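Long-range contact in CG4930 (Drosophila melanogaster, PDB 3ISM), which inhibits the nuclease EndoG by forming a complex with it, and may act as a ribonuclease inhibitor: residues Trp312-Val317 / Phe342-Cys348. The protein carries 1 engineered substitution. Residues are numbered along the deposited sequence; the frame is centred on the assembly and turned at random.
Sequences WRDKMV and FYEKAGC
The indole of Trp312, on helix 309-317, sets its edge against the carbonyl oxygens of Phe342, Tyr343 and Lys345, and the edge of its six-membered ring turns to the face of Phe342 in an offset edge-to-face pair, planes at 68° and CH2 3.7 Å from Phe342 CE2. The indole, its CG anti to the backbone N (chi1 174°), reaches Lys345, where NE1 donates to Lys345 O at 3.0 Å, fairly straight (157°) but from above the carbonyl plane. That carbonyl also accepts from Cys348 N, closing the type I' turn Lys345-Cys348; the two donors approach from opposite faces of its plane. Cys348 SG lies obliquely to the indole, 3.7 Å from Arg313 CG and 3.8 Å from Val317 CG2, which in turn covers one indole face. Met316 CE meets the edge of Phe342, and the edge of Tyr343 comes up to Met316 O, while Tyr343 OH is hydrogen-bonded to Gly322 N. Were Trp312 an alanine, Phe342 would probably keep Phe297 but lose its other edge-to-face neighbour, and Lys345 O one donor. Arg300 and Val303 of helix 290-305 also touch the indole. An edge-to-face aromatic pair and an indole N-H to carbonyl bond thus join a helix to a type I' beta turn in an all-helical fold.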
ATOM      1  N   TRP C 312     -46.603  16.974  16.689  1.00 29.51           N
ATOM      2  CA  TRP C 312     -46.590  16.042  15.561  1.00 28.97           C
ATOM      3  C   TRP C 312     -46.179  16.726  14.252  1.00 28.83           C
ATOM      4  O   TRP C 312     -45.203  16.319  13.617  1.00 28.26           O
ATOM      5  CB  TRP C 312     -47.941  15.320  15.417  1.00 28.67           C
ATOM      6  CG  TRP C 312     -48.066  14.427  14.189  1.00 28.40           C
ATOM      7  CD1 TRP C 312     -49.014  14.516  13.200  1.00 28.15           C
ATOM      8  CD2 TRP C 312     -47.216  13.323  13.824  1.00 28.39           C
ATOM      9  NE1 TRP C 312     -48.811  13.536  12.254  1.00 28.06           N
ATOM     10  CE2 TRP C 312     -47.715  12.791  12.613  1.00 28.27           C
ATOM     11  CE3 TRP C 312     -46.086  12.728  14.405  1.00 28.38           C
ATOM     12  CZ2 TRP C 312     -47.116  11.696  11.972  1.00 27.99           C
ATOM     13  CZ3 TRP C 312     -45.495  11.645  13.760  1.00 28.02           C
ATOM     14  CH2 TRP C 312     -46.012  11.144  12.558  1.00 27.83           C
ATOM     15  N   ARG C 313     -46.904  17.782  13.884  1.00 28.57           N
ATOM     16  CA  ARG C 313     -46.705  18.455  12.599  1.00 28.62           C
ATOM     17  C   ARG C 313     -45.390  19.231  12.467  1.00 28.50           C
ATOM     18  O   ARG C 313     -44.684  19.063  11.478  1.00 28.20           O
ATOM     19  CB  ARG C 313     -47.883  19.384  12.291  1.00 28.70           C
ATOM     20  CG  ARG C 313     -49.228  18.683  12.182  1.00 28.70           C
ATOM     21  CD  ARG C 313     -50.246  19.593  11.535  1.00 29.11           C
ATOM     22  NE  ARG C 313     -50.307  20.900  12.186  1.00 29.34           N
ATOM     23  CZ  ARG C 313     -51.110  21.206  13.204  1.00 29.72           C
ATOM     24  NH1 ARG C 313     -51.938  20.300  13.715  1.00 29.14           N
ATOM     25  NH2 ARG C 313     -51.082  22.428  13.715  1.00 29.77           N
ATOM     26  N   ASP C 314     -45.068  20.061  13.459  1.00 28.72           N
ATOM     27  CA  ASP C 314     -43.931  20.990  13.383  1.00 29.05           C
ATOM     28  C   ASP C 314     -42.615  20.370  13.830  1.00 29.34           C
ATOM     29  O   ASP C 314     -41.533  20.877  13.507  1.00 29.31           O
ATOM     30  CB  ASP C 314     -44.187  22.245  14.222  1.00 29.22           C
ATOM     31  CG  ASP C 314     -45.511  22.915  13.899  1.00 29.50           C
ATOM     32  OD1 ASP C 314     -46.050  22.689  12.795  1.00 29.43           O
ATOM     33  OD2 ASP C 314     -46.013  23.668  14.761  1.00 30.92           O
ATOM     34  N   LYS C 315     -42.703  19.285  14.588  1.00 29.49           N
ATOM     35  CA  LYS C 315     -41.499  18.628  15.081  1.00 29.96           C
ATOM     36  C   LYS C 315     -41.278  17.258  14.440  1.00 29.85           C
ATOM     37  O   LYS C 315     -40.322  17.080  13.691  1.00 29.93           O
ATOM     38  CB  LYS C 315     -41.497  18.543  16.619  1.00 30.08           C
ATOM     39  CG  LYS C 315     -41.818  19.872  17.327  1.00 30.93           C
ATOM     40  CD  LYS C 315     -40.826  20.975  16.955  1.00 31.53           C
ATOM     41  CE  LYS C 315     -41.174  22.288  17.635  1.00 32.47           C
ATOM     42  NZ  LYS C 315     -40.098  23.306  17.424  1.00 33.29           N
ATOM     43  N   MET C 316     -42.167  16.307  14.714  1.00 29.60           N
ATOM     44  CA  MET C 316     -41.977  14.930  14.247  1.00 29.41           C
ATOM     45  C   MET C 316     -42.059  14.754  12.723  1.00 29.45           C
ATOM     46  O   MET C 316     -41.262  13.990  12.130  1.00 28.87           O
ATOM     47  CB  MET C 316     -42.957  13.995  14.938  1.00 29.46           C
ATOM     48  CG  MET C 316     -42.806  13.952  16.442  1.00 29.84           C
ATOM     49  SD  MET C 316     -43.552  12.480  17.151  1.00 28.83           S
ATOM     50  CE  MET C 316     -42.343  11.242  16.661  1.00 30.61           C
ATOM     51  N   VAL C 317     -43.009  15.467  12.103  1.00 29.02           N
ATOM     52  CA  VAL C 317     -43.154  15.478  10.647  1.00 29.12           C
ATOM     53  C   VAL C 317     -42.140  16.426   9.993  1.00 29.39           C
ATOM     54  O   VAL C 317     -41.304  15.986   9.198  1.00 29.29           O
ATOM     55  CB  VAL C 317     -44.593  15.862  10.204  1.00 29.25           C
ATOM     56  CG1 VAL C 317     -44.668  16.060   8.683  1.00 28.41           C
ATOM     57  CG2 VAL C 317     -45.594  14.807  10.655  1.00 28.82           C
ATOM     58  N   PHE C 342     -45.166   5.880   8.313  1.00 32.28           N
ATOM     59  CA  PHE C 342     -45.056   6.411   9.682  1.00 31.95           C
ATOM     60  C   PHE C 342     -45.655   7.815   9.821  1.00 31.95           C
ATOM     61  O   PHE C 342     -46.320   8.120  10.814  1.00 31.84           O
ATOM     62  CB  PHE C 342     -43.588   6.423  10.153  1.00 31.91           C
ATOM     63  CG  PHE C 342     -43.358   7.229  11.414  1.00 31.45           C
ATOM     64  CD1 PHE C 342     -43.548   6.655  12.660  1.00 30.70           C
ATOM     65  CD2 PHE C 342     -42.963   8.563  11.346  1.00 30.98           C
ATOM     66  CE1 PHE C 342     -43.350   7.388  13.816  1.00 30.35           C
ATOM     67  CE2 PHE C 342     -42.770   9.302  12.494  1.00 31.00           C
ATOM     68  CZ  PHE C 342     -42.962   8.708  13.738  1.00 31.03           C
ATOM     69  N   TYR C 343     -45.403   8.657   8.821  1.00 31.85           N
ATOM     70  CA  TYR C 343     -45.823  10.052   8.846  1.00 31.99           C
ATOM     71  C   TYR C 343     -47.266  10.236   8.394  1.00 31.97           C
ATOM     72  O   TYR C 343     -47.866  11.278   8.656  1.00 31.82           O
ATOM     73  CB  TYR C 343     -44.912  10.901   7.955  1.00 31.84           C
ATOM     74  CG  TYR C 343     -43.466  10.895   8.367  1.00 32.13           C
ATOM     75  CD1 TYR C 343     -42.573   9.977   7.819  1.00 31.14           C
ATOM     76  CD2 TYR C 343     -42.986  11.801   9.311  1.00 32.41           C
ATOM     77  CE1 TYR C 343     -41.251   9.962   8.192  1.00 31.97           C
ATOM     78  CE2 TYR C 343     -41.653  11.785   9.703  1.00 31.70           C
ATOM     79  CZ  TYR C 343     -40.791  10.863   9.133  1.00 31.88           C
ATOM     80  OH  TYR C 343     -39.459  10.837   9.491  1.00 31.74           O
ATOM     81  N   GLU C 344     -47.812   9.233   7.711  1.00 32.18           N
ATOM     82  CA  GLU C 344     -49.162   9.321   7.143  1.00 32.64           C
ATOM     83  C   GLU C 344     -50.272   9.170   8.195  1.00 32.76           C
ATOM     84  O   GLU C 344     -51.084   8.240   8.141  1.00 32.62           O
ATOM     85  CB  GLU C 344     -49.331   8.329   5.981  1.00 32.77           C
ATOM     86  CG  GLU C 344     -48.725   8.820   4.658  1.00 33.22           C
ATOM     87  CD  GLU C 344     -48.437   7.700   3.671  1.00 33.75           C
ATOM     88  OE1 GLU C 344     -49.210   6.724   3.628  1.00 33.91           O
ATOM     89  OE2 GLU C 344     -47.429   7.795   2.934  1.00 34.52           O
ATOM     90  N   LYS C 345     -50.283  10.102   9.150  1.00 32.95           N
ATOM     91  CA  LYS C 345     -51.268  10.163  10.228  1.00 33.03           C
ATOM     92  C   LYS C 345     -51.647  11.618  10.515  1.00 33.00           C
ATOM     93  O   LYS C 345     -50.850  12.528  10.276  1.00 32.87           O
ATOM     94  CB  LYS C 345     -50.735   9.490  11.501  1.00 33.00           C
ATOM     95  CG  LYS C 345     -50.619   7.981  11.391  1.00 33.35           C
ATOM     96  CD  LYS C 345     -51.068   7.279  12.654  1.00 34.62           C
ATOM     97  CE  LYS C 345     -51.226   5.786  12.417  1.00 35.12           C
ATOM     98  NZ  LYS C 345     -52.110   5.495  11.248  1.00 34.89           N
ATOM     99  N   ALA C 346     -52.866  11.816  11.020  1.00 33.38           N
ATOM    100  CA  ALA C 346     -53.471  13.143  11.244  1.00 33.41           C
ATOM    101  C   ALA C 346     -53.486  14.035   9.994  1.00 33.59           C
ATOM    102  O   ALA C 346     -53.401  15.263  10.093  1.00 33.59           O
ATOM    103  CB  ALA C 346     -52.817  13.860  12.439  1.00 33.28           C
ATOM    104  N   GLY C 347     -53.601  13.405   8.825  1.00 33.77           N
ATOM    105  CA  GLY C 347     -53.603  14.113   7.543  1.00 34.22           C
ATOM    106  C   GLY C 347     -52.227  14.420   6.958  1.00 34.30           C
ATOM    107  O   GLY C 347     -52.119  14.880   5.819  1.00 34.14           O
ATOM    108  N   CYS C 348     -51.176  14.165   7.733  1.00 34.66           N
ATOM    109  CA  CYS C 348     -49.810  14.500   7.328  1.00 35.02           C
ATOM    110  C   CYS C 348     -49.224  13.544   6.302  1.00 35.08           C
ATOM    111  O   CYS C 348     -49.757  12.461   6.059  1.00 35.08           O
ATOM    112  CB  CYS C 348     -48.878  14.551   8.542  1.00 34.99           C
ATOM    113  SG  CYS C 348     -49.045  16.021   9.561  1.00 36.00           S
TER